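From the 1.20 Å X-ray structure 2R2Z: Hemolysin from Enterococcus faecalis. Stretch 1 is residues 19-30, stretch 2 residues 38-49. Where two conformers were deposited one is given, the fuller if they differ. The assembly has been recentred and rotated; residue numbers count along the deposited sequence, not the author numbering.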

# COMPACT_ATOMS: atom_id res chain seq x y z
N LEU A 19 -7.24 2.65 -4.34
CA LEU A 19 -6.24 1.75 -4.91
C LEU A 19 -5.01 2.57 -5.22
O LEU A 19 -5.10 3.64 -5.81
CB LEU A 19 -6.78 1.08 -6.19
CG LEU A 19 -8.02 0.22 -5.99
CD1 LEU A 19 -8.57 -0.27 -7.33
CD2 LEU A 19 -7.74 -0.98 -5.08
N VAL A 20 -3.86 2.06 -4.81
CA VAL A 20 -2.59 2.78 -4.93
C VAL A 20 -1.61 1.92 -5.71
O VAL A 20 -1.42 0.74 -5.38
CB VAL A 20 -2.04 3.12 -3.53
CG1 VAL A 20 -0.57 3.61 -3.59
CG2 VAL A 20 -2.95 4.14 -2.87
N GLN A 21 -1.00 2.48 -6.75
CA GLN A 21 0.02 1.76 -7.49
C GLN A 21 1.24 1.53 -6.61
O GLN A 21 1.68 2.43 -5.88
CB GLN A 21 0.37 2.53 -8.77
CG GLN A 21 -0.85 2.77 -9.68
CD GLN A 21 -1.41 1.48 -10.24
OE1 GLN A 21 -0.67 0.67 -10.78
NE2 GLN A 21 -2.72 1.28 -10.12
N GLY A 22 1.81 0.33 -6.70
CA GLY A 22 3.02 -0.02 -5.95
C GLY A 22 4.17 0.95 -6.15
O GLY A 22 4.98 1.17 -5.24
N ARG A 23 4.26 1.53 -7.35
CA ARG A 23 5.35 2.46 -7.64
C ARG A 23 5.23 3.82 -6.96
O ARG A 23 6.18 4.60 -6.98
CB ARG A 23 5.48 2.69 -9.14
CG ARG A 23 4.25 3.32 -9.78
CD ARG A 23 4.51 3.82 -11.21
NE ARG A 23 5.10 2.80 -12.08
CZ ARG A 23 4.42 1.88 -12.74
NH1 ARG A 23 3.10 1.80 -12.63
NH2 ARG A 23 5.08 1.01 -13.51
N MSE A 24 4.07 4.13 -6.37
CA MSE A 24 3.91 5.41 -5.69
C MSE A 24 4.93 5.51 -4.57
O MSE A 24 5.11 4.58 -3.79
CB MSE A 24 2.50 5.54 -5.14
CG MSE A 24 2.21 6.92 -4.60
SE MSE A 24 0.36 7.11 -3.99
CE MSE A 24 0.23 9.07 -4.02
N LEU A 25 5.61 6.65 -4.49
CA LEU A 25 6.56 6.84 -3.42
C LEU A 25 5.86 6.98 -2.07
O LEU A 25 4.80 7.59 -1.99
CB LEU A 25 7.39 8.10 -3.68
CG LEU A 25 8.26 8.03 -4.94
CD1 LEU A 25 8.91 9.38 -5.14
CD2 LEU A 25 9.32 6.96 -4.84
N ILE A 26 6.47 6.44 -1.01
CA ILE A 26 5.95 6.64 0.34
C ILE A 26 5.76 8.14 0.61
O ILE A 26 4.74 8.56 1.16
CB ILE A 26 6.90 6.02 1.40
CG1 ILE A 26 7.02 4.51 1.21
CG2 ILE A 26 6.41 6.35 2.81
CD1 ILE A 26 8.19 3.90 1.97
N ASP A 27 6.75 8.95 0.24
CA ASP A 27 6.64 10.39 0.49
C ASP A 27 5.45 11.02 -0.27
O ASP A 27 4.78 11.91 0.25
CB ASP A 27 7.96 11.08 0.12
CG ASP A 27 9.12 10.68 1.03
OD1 ASP A 27 8.88 10.22 2.17
OD2 ASP A 27 10.31 10.87 0.62
N GLU A 28 5.20 10.55 -1.49
CA GLU A 28 4.05 10.99 -2.29
C GLU A 28 2.73 10.59 -1.61
O GLU A 28 1.80 11.38 -1.51
CB GLU A 28 4.11 10.37 -3.70
CG GLU A 28 5.16 10.98 -4.64
CD GLU A 28 5.38 10.21 -5.96
OE1 GLU A 28 5.13 8.97 -6.07
OE2 GLU A 28 5.85 10.88 -6.92
N PHE A 29 2.67 9.34 -1.15
CA PHE A 29 1.51 8.84 -0.43
C PHE A 29 1.21 9.73 0.79
O PHE A 29 0.07 10.14 1.00
CB PHE A 29 1.76 7.38 -0.01
CG PHE A 29 0.62 6.74 0.73
CD1 PHE A 29 -0.32 5.97 0.06
CD2 PHE A 29 0.51 6.89 2.10
CE1 PHE A 29 -1.36 5.37 0.75
CE2 PHE A 29 -0.53 6.30 2.80
CZ PHE A 29 -1.47 5.54 2.12
N ASN A 30 2.23 10.04 1.58
CA ASN A 30 2.01 10.88 2.76
C ASN A 30 1.52 12.27 2.40
O ASN A 30 0.65 12.81 3.08
CB ASN A 30 3.29 11.03 3.58
CG ASN A 30 3.66 9.78 4.36
OD1 ASN A 30 2.83 8.92 4.67
ND2 ASN A 30 4.92 9.70 4.73
N HIS A 38 6.71 5.95 7.46
CA HIS A 38 8.15 6.11 7.27
C HIS A 38 8.79 4.75 7.31
O HIS A 38 8.40 3.92 8.14
CB HIS A 38 8.78 6.94 8.39
CG HIS A 38 8.27 8.34 8.50
ND1 HIS A 38 8.56 9.33 7.58
CD2 HIS A 38 7.49 8.93 9.44
CE1 HIS A 38 7.98 10.46 7.94
NE2 HIS A 38 7.35 10.25 9.09
N MSE A 39 9.80 4.54 6.47
CA MSE A 39 10.57 3.31 6.46
C MSE A 39 11.93 3.59 5.81
O MSE A 39 11.98 4.05 4.66
CB MSE A 39 9.83 2.20 5.70
CG MSE A 39 10.55 0.86 5.68
SE MSE A 39 9.47 -0.49 4.80
CE MSE A 39 8.10 -0.75 6.19
N SER A 40 13.02 3.30 6.51
CA SER A 40 14.35 3.56 5.94
C SER A 40 14.70 2.58 4.83
O SER A 40 14.31 1.41 4.86
CB SER A 40 15.42 3.55 7.03
OG SER A 40 15.23 4.65 7.89
N ASP A 41 15.44 3.09 3.84
CA ASP A 41 15.98 2.28 2.74
C ASP A 41 14.92 1.66 1.82
O ASP A 41 15.23 0.74 1.06
CB ASP A 41 16.91 1.19 3.29
CG ASP A 41 18.15 1.75 3.98
OD1 ASP A 41 18.56 2.90 3.70
OD2 ASP A 41 18.72 1.02 4.82
N VAL A 42 13.69 2.17 1.91
CA VAL A 42 12.59 1.71 1.07
C VAL A 42 11.89 2.98 0.62
O VAL A 42 11.61 3.86 1.43
CB VAL A 42 11.61 0.83 1.87
CG1 VAL A 42 10.42 0.46 1.03
CG2 VAL A 42 12.33 -0.43 2.39
N ASP A 43 11.60 3.07 -0.68
CA ASP A 43 11.05 4.31 -1.21
C ASP A 43 9.62 4.22 -1.72
O ASP A 43 8.95 5.24 -1.77
CB ASP A 43 11.98 4.87 -2.29
CG ASP A 43 13.32 5.29 -1.73
OD1 ASP A 43 13.34 6.01 -0.70
OD2 ASP A 43 14.34 4.92 -2.33
N THR A 44 9.16 3.02 -2.09
CA THR A 44 7.84 2.88 -2.71
C THR A 44 6.85 2.17 -1.80
O THR A 44 7.24 1.47 -0.86
CB THR A 44 7.91 2.11 -4.04
OG1 THR A 44 8.22 0.74 -3.77
CG2 THR A 44 8.96 2.70 -4.98
N MSE A 45 5.57 2.34 -2.13
CA MSE A 45 4.51 1.67 -1.38
C MSE A 45 4.53 0.17 -1.55
O MSE A 45 4.22 -0.55 -0.61
CB MSE A 45 3.13 2.25 -1.73
CG MSE A 45 2.96 3.70 -1.23
SE MSE A 45 3.13 3.88 0.71
CE MSE A 45 1.58 2.82 1.24
N ALA A 46 4.94 -0.32 -2.72
CA ALA A 46 5.14 -1.77 -2.89
C ALA A 46 6.20 -2.30 -1.92
O ALA A 46 6.01 -3.32 -1.25
CB ALA A 46 5.54 -2.11 -4.32
N GLY A 47 7.34 -1.61 -1.86
CA GLY A 47 8.42 -2.01 -0.96
C GLY A 47 7.96 -1.91 0.48
O GLY A 47 8.28 -2.77 1.30
N TYR A 48 7.20 -0.87 0.80
CA TYR A 48 6.70 -0.67 2.15
C TYR A 48 5.86 -1.87 2.60
O TYR A 48 6.10 -2.47 3.66
CB TYR A 48 5.88 0.62 2.21
CG TYR A 48 5.36 0.93 3.60
CD1 TYR A 48 6.09 1.75 4.46
CD2 TYR A 48 4.16 0.39 4.05
CE1 TYR A 48 5.61 2.01 5.75
CE2 TYR A 48 3.69 0.63 5.33
CZ TYR A 48 4.41 1.45 6.17
OH TYR A 48 3.90 1.68 7.42
N LEU A 49 4.86 -2.23 1.81
CA LEU A 49 3.94 -3.27 2.24
C LEU A 49 4.61 -4.64 2.26
O LEU A 49 4.39 -5.40 3.19
CB LEU A 49 2.65 -3.26 1.41
CG LEU A 49 1.61 -4.31 1.84
CD1 LEU A 49 1.22 -4.18 3.33
CD2 LEU A 49 0.35 -4.21 0.99
O HOH W 1 9.43 7.79 -0.63
O HOH W 2 8.43 8.69 4.60

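The two stretches meet through the short segments that lead into their helices. In the first, strand 19-21 gives way to a type I turn from Gln21 to Met24, closed by the bond from Met24 N to Gln21 O (3.0 Å), and, after the N-cap residue Leu25, helix 26-30 begins. In the second, a type II turn from Met39 to Val42 precedes helix 45-49. The helix axes approach no closer than 10.4 Å, and their directions differ by 96°, so the helices run nearly perpendicular; the backbones come together just before and at the helix N-termini, where the bridge and hydrogen bonds lie.

There, Leu25 and Thr44, each the N-cap residue of its helix, form a single beta bridge with their CA atoms 4.2 Å apart. Two hydrogen bonds flank the pair: Met45 N donates to Met24 O (2.8 Å, 156°), and Ile26 N donates to Asp43 O (2.9 Å, 164°). The same two carbonyls receive CA-H...O contacts, from Thr44 CA to Met24 O at 3.4 Å and from Leu25 CA to Asp43 O at 3.3 Å. A third hydrogen bond, from Ala46 N to Gly22 O (2.9 Å, 161°), ties the turn to the second helix. The first-turn amides of a helix lack acceptors within the helix itself; here Met45, Ala46 and Ile26 find theirs on the other stretch. Gly22 also allows close approach, with Gly22 CA lying 4.1 Å from Ala46 CA: a CB on Gly22 would sit 3.0 Å from Ala46 CB, a clash.

Each helix start also has a side-chain hydrogen bond within its own stretch. Thr44 OG1 caps its helix by accepting from Gly47 N at 3.2 Å, while Glu28 OE1 accepts from Leu25 N at 2.8 Å. Water 1 extends the polar seam, accepting from Asp27 N (3.0 Å) and donating to Asp43 O (2.8 Å), so that this carbonyl serves both the direct and the water-mediated link.

Beside this backbone seam lies an apolar cluster dominated by Ile26 and Met45, which have the largest areas covered by the opposing stretch. Met45, a selenomethionine with all three chi angles in m, curls against the first helix. Its CE lies over one face of the Phe29 ring, 3.9 Å from the centroid and 11° off the normal, a CH-pi contact; its SE comes within 3.8 Å of Phe29 CG and 4.0 Å of Ile26 CG1. On the strand side, Met45 CG packs 4.2 Å from Val20 CG1. Ile26, with chi1 in m and chi2 in t, carries its CD1 deeper into the second stretch, 3.9 Å from Tyr48 CD1 and 4.2 Å from Val42 CG1. These contacts are dispersive, and they shelter apolar surface from solvent next to the hydrogen-bonded backbones.

A water-mediated link joins the start of the first helix to the beginning of the second stretch. Water 2 donates to Asp27 OD1 at 2.9 Å and hydrogen-bonds His38 ND1 at 3.1 Å, bridging two exposed side chains that do not touch directly. Together, the two stretches bury 600 Å², counting both sides.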